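Local coordinates for delta-endotoxin CYTB (PDB 1CBY), which kills the larvae of dipteran insects by making pores in the epithelial cell membrane of the midgut, at residues W157-L160 with T165-Y168; G141-L146 with F191-D196. All coordinates share one frame; numbering follows the deposited sequence.

Contact 1: W157-L160 with T165-Y168; sequences WHSL and TSYY
A β-hairpin in the mixed sheet of this Cyt toxin brings W157-L160, where strand 155-158 runs out into the connecting turn, against T165-Y168, the start of strand 165-175. The register is antiparallel: W157 and Y167 form a non-hydrogen-bonded pair, H158 and S166 the hydrogen-bonded one. In that second pair H158 N donates to S166 O at 3.1 Å, while the return bond from S166 N to H158 O is weak.

The face carrying H158 is organised around its imidazole. With chi1 at 65°, CG sits between the backbone N and the carbonyl carbon, and the ring is swung across the neighbouring strand. S166 CB lies over one ring face, 3.7 Å from the centroid of the H158 ring and 27° off the normal, a CH-pi contact. H158 NE2 in turn stands over a face of the Y168 ring, 3.4 Å from Y168 CZ, although the two ring planes are inclined at 46°. At the imidazole edge, H158 ND1 shares a hydrogen bond of 2.9 Å with S159 OG. S166 OG is hydrogen-bonded to N164 OD1, in the connecting turn.

On the face bearing W157 and Y167, the two side chains run alongside each other. The indole presents W157 CZ3 to Y167 CD2 at 3.6 Å, and T165 CG2 touches the indole edge; K199 adds a cation-pi contact.

Ring contacts therefore reinforce the hairpin where one of the two backbone bonds of the H158-S166 pair is weak, and the in-plane bond to S159 OG, with S166 CB over the face, should restrict rotation of the imidazole.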
loop_
_atom_site.group_PDB
_atom_site.type_symbol
_atom_site.label_atom_id
_atom_site.label_comp_id
_atom_site.label_asym_id
_atom_site.label_seq_id
_atom_site.Cartn_x
_atom_site.Cartn_y
_atom_site.Cartn_z
ATOM N N TRP A 157 6.780 -17.817 -8.111
ATOM C CA TRP A 157 6.683 -18.264 -9.496
ATOM C C TRP A 157 6.990 -19.753 -9.598
ATOM O O TRP A 157 7.513 -20.356 -8.660
ATOM C CB TRP A 157 7.666 -17.499 -10.381
ATOM C CG TRP A 157 7.594 -16.005 -10.255
ATOM C CD1 TRP A 157 8.255 -15.230 -9.346
ATOM C CD2 TRP A 157 6.873 -15.098 -11.108
ATOM N NE1 TRP A 157 8.003 -13.903 -9.586
ATOM C CE2 TRP A 157 7.159 -13.791 -10.658
ATOM C CE3 TRP A 157 6.024 -15.264 -12.207
ATOM C CZ2 TRP A 157 6.626 -12.653 -11.270
ATOM C CZ3 TRP A 157 5.492 -14.134 -12.816
ATOM C CH2 TRP A 157 5.798 -12.843 -12.345
ATOM N N HIS A 158 6.647 -20.335 -10.740
ATOM C CA HIS A 158 6.888 -21.744 -11.015
ATOM C C HIS A 158 6.393 -22.094 -12.415
ATOM O O HIS A 158 5.847 -21.239 -13.116
ATOM C CB HIS A 158 6.230 -22.640 -9.962
ATOM C CG HIS A 158 4.736 -22.577 -9.949
ATOM N ND1 HIS A 158 3.979 -23.378 -10.768
ATOM C CD2 HIS A 158 3.919 -21.893 -9.110
ATOM C CE1 HIS A 158 2.727 -23.174 -10.409
ATOM N NE2 HIS A 158 2.639 -22.284 -9.410
ATOM N N SER A 159 6.647 -23.329 -12.838
ATOM C CA SER A 159 6.248 -23.822 -14.156
ATOM C C SER A 159 6.576 -22.876 -15.312
ATOM O O SER A 159 5.997 -22.983 -16.394
ATOM C CB SER A 159 4.759 -24.157 -14.156
ATOM O OG SER A 159 4.458 -25.064 -13.108
ATOM N N LEU A 160 7.543 -21.989 -15.103
ATOM C CA LEU A 160 7.921 -21.025 -16.128
ATOM C C LEU A 160 8.338 -21.689 -17.428
ATOM O O LEU A 160 9.041 -22.701 -17.428
ATOM C CB LEU A 160 9.040 -20.105 -15.631
ATOM C CG LEU A 160 8.735 -19.246 -14.404
ATOM C CD1 LEU A 160 9.864 -18.250 -14.181
ATOM C CD2 LEU A 160 7.411 -18.519 -14.585
ATOM N N THR A 165 3.457 -19.107 -17.840
ATOM C CA THR A 165 3.977 -18.482 -16.633
ATOM C C THR A 165 2.961 -18.729 -15.521
ATOM O O THR A 165 1.782 -18.398 -15.665
ATOM C CB THR A 165 4.166 -16.966 -16.827
ATOM O OG1 THR A 165 5.129 -16.730 -17.862
ATOM C CG2 THR A 165 4.644 -16.315 -15.538
ATOM N N SER A 166 3.408 -19.341 -14.433
ATOM C CA SER A 166 2.531 -19.630 -13.306
ATOM C C SER A 166 3.097 -19.019 -12.041
ATOM O O SER A 166 4.299 -18.758 -11.960
ATOM C CB SER A 166 2.394 -21.138 -13.121
ATOM O OG SER A 166 1.792 -21.730 -14.256
ATOM N N TYR A 167 2.233 -18.761 -11.067
ATOM C CA TYR A 167 2.673 -18.189 -9.801
ATOM C C TYR A 167 1.606 -18.222 -8.718
ATOM O O TYR A 167 0.424 -18.413 -8.995
ATOM C CB TYR A 167 3.205 -16.755 -9.985
ATOM C CG TYR A 167 2.238 -15.758 -10.602
ATOM C CD1 TYR A 167 1.345 -15.037 -9.808
ATOM C CD2 TYR A 167 2.246 -15.507 -11.976
ATOM C CE1 TYR A 167 0.488 -14.093 -10.364
ATOM C CE2 TYR A 167 1.393 -14.563 -12.543
ATOM C CZ TYR A 167 0.516 -13.859 -11.730
ATOM O OH TYR A 167 -0.330 -12.921 -12.281
ATOM N N TYR A 168 2.049 -18.094 -7.477
ATOM C CA TYR A 168 1.157 -18.076 -6.335
ATOM C C TYR A 168 1.165 -16.650 -5.824
ATOM O O TYR A 168 2.210 -15.994 -5.835
ATOM C CB TYR A 168 1.668 -19.012 -5.245
ATOM C CG TYR A 168 1.669 -20.469 -5.638
ATOM C CD1 TYR A 168 0.615 -21.016 -6.365
ATOM C CD2 TYR A 168 2.714 -21.310 -5.264
ATOM C CE1 TYR A 168 0.600 -22.363 -6.706
ATOM C CE2 TYR A 168 2.708 -22.659 -5.601
ATOM C CZ TYR A 168 1.648 -23.178 -6.318
ATOM O OH TYR A 168 1.619 -24.516 -6.635
#

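Contact 2: G141-L146 with F191-D196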
loop_
_atom_site.group_PDB
_atom_site.type_symbol
_atom_site.label_atom_id
_atom_site.label_comp_id
_atom_site.label_asym_id
_atom_site.label_seq_id
_atom_site.Cartn_x
_atom_site.Cartn_y
_atom_site.Cartn_z
ATOM N N GLY A 141 -3.211 -5.450 -8.653
ATOM C CA GLY A 141 -1.811 -5.718 -8.372
ATOM C C GLY A 141 -1.443 -7.189 -8.445
ATOM O O GLY A 141 -0.268 -7.538 -8.487
ATOM N N THR A 142 -2.452 -8.051 -8.443
ATOM C CA THR A 142 -2.231 -9.485 -8.521
ATOM C C THR A 142 -1.923 -9.888 -9.965
ATOM O O THR A 142 -1.390 -10.967 -10.214
ATOM C CB THR A 142 -3.477 -10.250 -8.011
ATOM O OG1 THR A 142 -3.721 -9.899 -6.643
ATOM C CG2 THR A 142 -3.286 -11.758 -8.115
ATOM N N PHE A 143 -2.237 -9.011 -10.917
ATOM C CA PHE A 143 -2.001 -9.320 -12.324
ATOM C C PHE A 143 -1.153 -8.296 -13.068
ATOM O O PHE A 143 -0.626 -8.597 -14.136
ATOM C CB PHE A 143 -3.337 -9.503 -13.060
ATOM C CG PHE A 143 -4.240 -10.535 -12.438
ATOM C CD1 PHE A 143 -4.100 -11.885 -12.748
ATOM C CD2 PHE A 143 -5.212 -10.160 -11.518
ATOM C CE1 PHE A 143 -4.912 -12.843 -12.148
ATOM C CE2 PHE A 143 -6.026 -11.110 -10.915
ATOM C CZ PHE A 143 -5.874 -12.457 -11.231
ATOM N N THR A 144 -1.042 -7.087 -12.523
ATOM C CA THR A 144 -0.269 -6.023 -13.163
ATOM C C THR A 144 0.817 -5.480 -12.241
ATOM O O THR A 144 0.764 -5.657 -11.020
ATOM C CB THR A 144 -1.179 -4.830 -13.643
ATOM O OG1 THR A 144 -1.981 -4.345 -12.555
ATOM C CG2 THR A 144 -2.091 -5.261 -14.786
ATOM N N ASN A 145 1.802 -4.820 -12.840
ATOM C CA ASN A 145 2.917 -4.240 -12.104
ATOM C C ASN A 145 3.689 -5.278 -11.310
ATOM O O ASN A 145 4.252 -4.975 -10.257
ATOM C CB ASN A 145 2.440 -3.109 -11.192
ATOM C CG ASN A 145 2.061 -1.864 -11.963
ATOM O OD1 ASN A 145 2.646 -1.559 -13.005
ATOM N ND2 ASN A 145 1.077 -1.133 -11.458
ATOM N N LEU A 146 3.747 -6.494 -11.845
ATOM C CA LEU A 146 4.459 -7.588 -11.204
ATOM C C LEU A 146 5.957 -7.317 -11.229
ATOM O O LEU A 146 6.698 -7.807 -10.381
ATOM C CB LEU A 146 4.142 -8.914 -11.888
ATOM C CG LEU A 146 2.721 -9.436 -11.667
ATOM C CD1 LEU A 146 2.557 -10.778 -12.363
ATOM C CD2 LEU A 146 2.445 -9.574 -10.180
ATOM N N PHE A 191 -4.363 -16.797 -4.765
ATOM C CA PHE A 191 -4.637 -17.069 -6.164
ATOM C C PHE A 191 -3.541 -17.935 -6.770
ATOM O O PHE A 191 -2.355 -17.709 -6.526
ATOM C CB PHE A 191 -4.670 -15.764 -6.966
ATOM C CG PHE A 191 -5.880 -14.914 -6.725
ATOM C CD1 PHE A 191 -7.143 -15.347 -7.120
ATOM C CD2 PHE A 191 -5.752 -13.651 -6.159
ATOM C CE1 PHE A 191 -8.261 -14.530 -6.960
ATOM C CE2 PHE A 191 -6.863 -12.826 -5.994
ATOM C CZ PHE A 191 -8.121 -13.268 -6.397
ATOM N N GLU A 192 -3.938 -18.932 -7.550
ATOM C CA GLU A 192 -2.984 -19.772 -8.258
ATOM C C GLU A 192 -3.204 -19.337 -9.698
ATOM O O GLU A 192 -4.225 -19.666 -10.299
ATOM C CB GLU A 192 -3.311 -21.252 -8.093
ATOM C CG GLU A 192 -3.094 -21.781 -6.685
ATOM C CD GLU A 192 -3.179 -23.298 -6.603
ATOM O OE1 GLU A 192 -3.255 -23.959 -7.664
ATOM O OE2 GLU A 192 -3.160 -23.832 -5.473
ATOM N N VAL A 193 -2.290 -18.527 -10.216
ATOM C CA VAL A 193 -2.398 -17.996 -11.573
ATOM C C VAL A 193 -1.521 -18.704 -12.608
ATOM O O VAL A 193 -0.379 -19.069 -12.328
ATOM C CB VAL A 193 -2.051 -16.489 -11.579
ATOM C CG1 VAL A 193 -2.291 -15.878 -12.960
ATOM C CG2 VAL A 193 -2.852 -15.769 -10.511
ATOM N N SER A 194 -2.061 -18.868 -13.809
ATOM C CA SER A 194 -1.356 -19.492 -14.920
ATOM C C SER A 194 -1.712 -18.674 -16.164
ATOM O O SER A 194 -2.888 -18.365 -16.390
ATOM C CB SER A 194 -1.803 -20.948 -15.080
ATOM O OG SER A 194 -1.164 -21.581 -16.177
ATOM N N VAL A 195 -0.695 -18.280 -16.931
ATOM C CA VAL A 195 -0.894 -17.476 -18.136
ATOM C C VAL A 195 -0.193 -18.109 -19.333
ATOM O O VAL A 195 0.920 -18.622 -19.210
ATOM C CB VAL A 195 -0.328 -16.045 -17.973
ATOM C CG1 VAL A 195 -0.937 -15.123 -19.010
ATOM C CG2 VAL A 195 -0.580 -15.517 -16.580
ATOM N N ASP A 196 -0.814 -18.014 -20.502
ATOM C CA ASP A 196 -0.247 -18.583 -21.718
ATOM C C ASP A 196 0.853 -17.735 -22.360
ATOM O O ASP A 196 0.955 -17.679 -23.583
ATOM C CB ASP A 196 -1.358 -18.864 -22.742
ATOM C CG ASP A 196 -1.997 -17.592 -23.291
ATOM O OD1 ASP A 196 -2.118 -16.598 -22.541
ATOM O OD2 ASP A 196 -2.387 -17.588 -24.478
#
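T142 and F143, in the loop that follows helix 129-141, meet F191 and V193 of strand 183-195 through two apolar side-chain contacts. The nearest CA atoms remain far apart, 8.3 Å from T142 CA to F191 CA, as expected for layers spaced by their side chains.

T142 divides its branches by direction. T142 CG2 is anti to the backbone N and reaches the phenyl ring of F191, 3.7 Å from F191 CD2; the methyl approaches obliquely, and the two side chains cross at about a right angle. OG1, anti to the carbonyl carbon (chi1 -61°), is turned back to T138 O in the preceding helix, to which it is hydrogen-bonded. The hydroxyl is thus satisfied within its own layer while the methyl serves the interface.

F143 meets the strand through the outer part of its ring, which brings F143 CE1 to the fork of V193, 3.9 Å from V193 CG2 and 4.1 Å from V193 CG1. V193, with CG1 anti to its backbone N (chi1 -174°), offers both methyls to that one ring atom. T142 CG2 also lies over one face of the F143 ring, toward its rim, 4.0 Å above the plane, so this methyl touches both phenylalanines. I107, M110 and L114 of helix 107-122 pack on F143 as well.

The contacting residues F191 and V193 are two apart and point toward the loop, whereas E192 between them forms a salt bridge with K218. Such buried apolar contact, here between the loop leaving helix 129-141 and one face of the sheet, fits the α/β architecture of Cyt toxins, in which helices flank a β-sheet.

How the contacts relate
From the N terminus, the chain leaves helix 129-141 through 141-146, forms the hairpin of strands 155-158 and 165-175, and returns along strand 183-195. Contact 1 closes the short hairpin loop, with four residues between its segments; contact 2 closes the longer one, with 44 between, and contact 1 is nested inside it. Their centres are about 9 Å apart. Strands 165-175 and 183-195 are antiparallel neighbours, joined by probable hydrogen bonds from V195 N to T165 O (2.8 Å) and from Y167 N to V193 O (2.9 Å). Y167 OH is also hydrogen-bonded to T142 O, tying contact 1 directly to contact 2. Contact 1 thus extends the sheet laterally, whereas contact 2 joins it to the loop that follows helix 129-141.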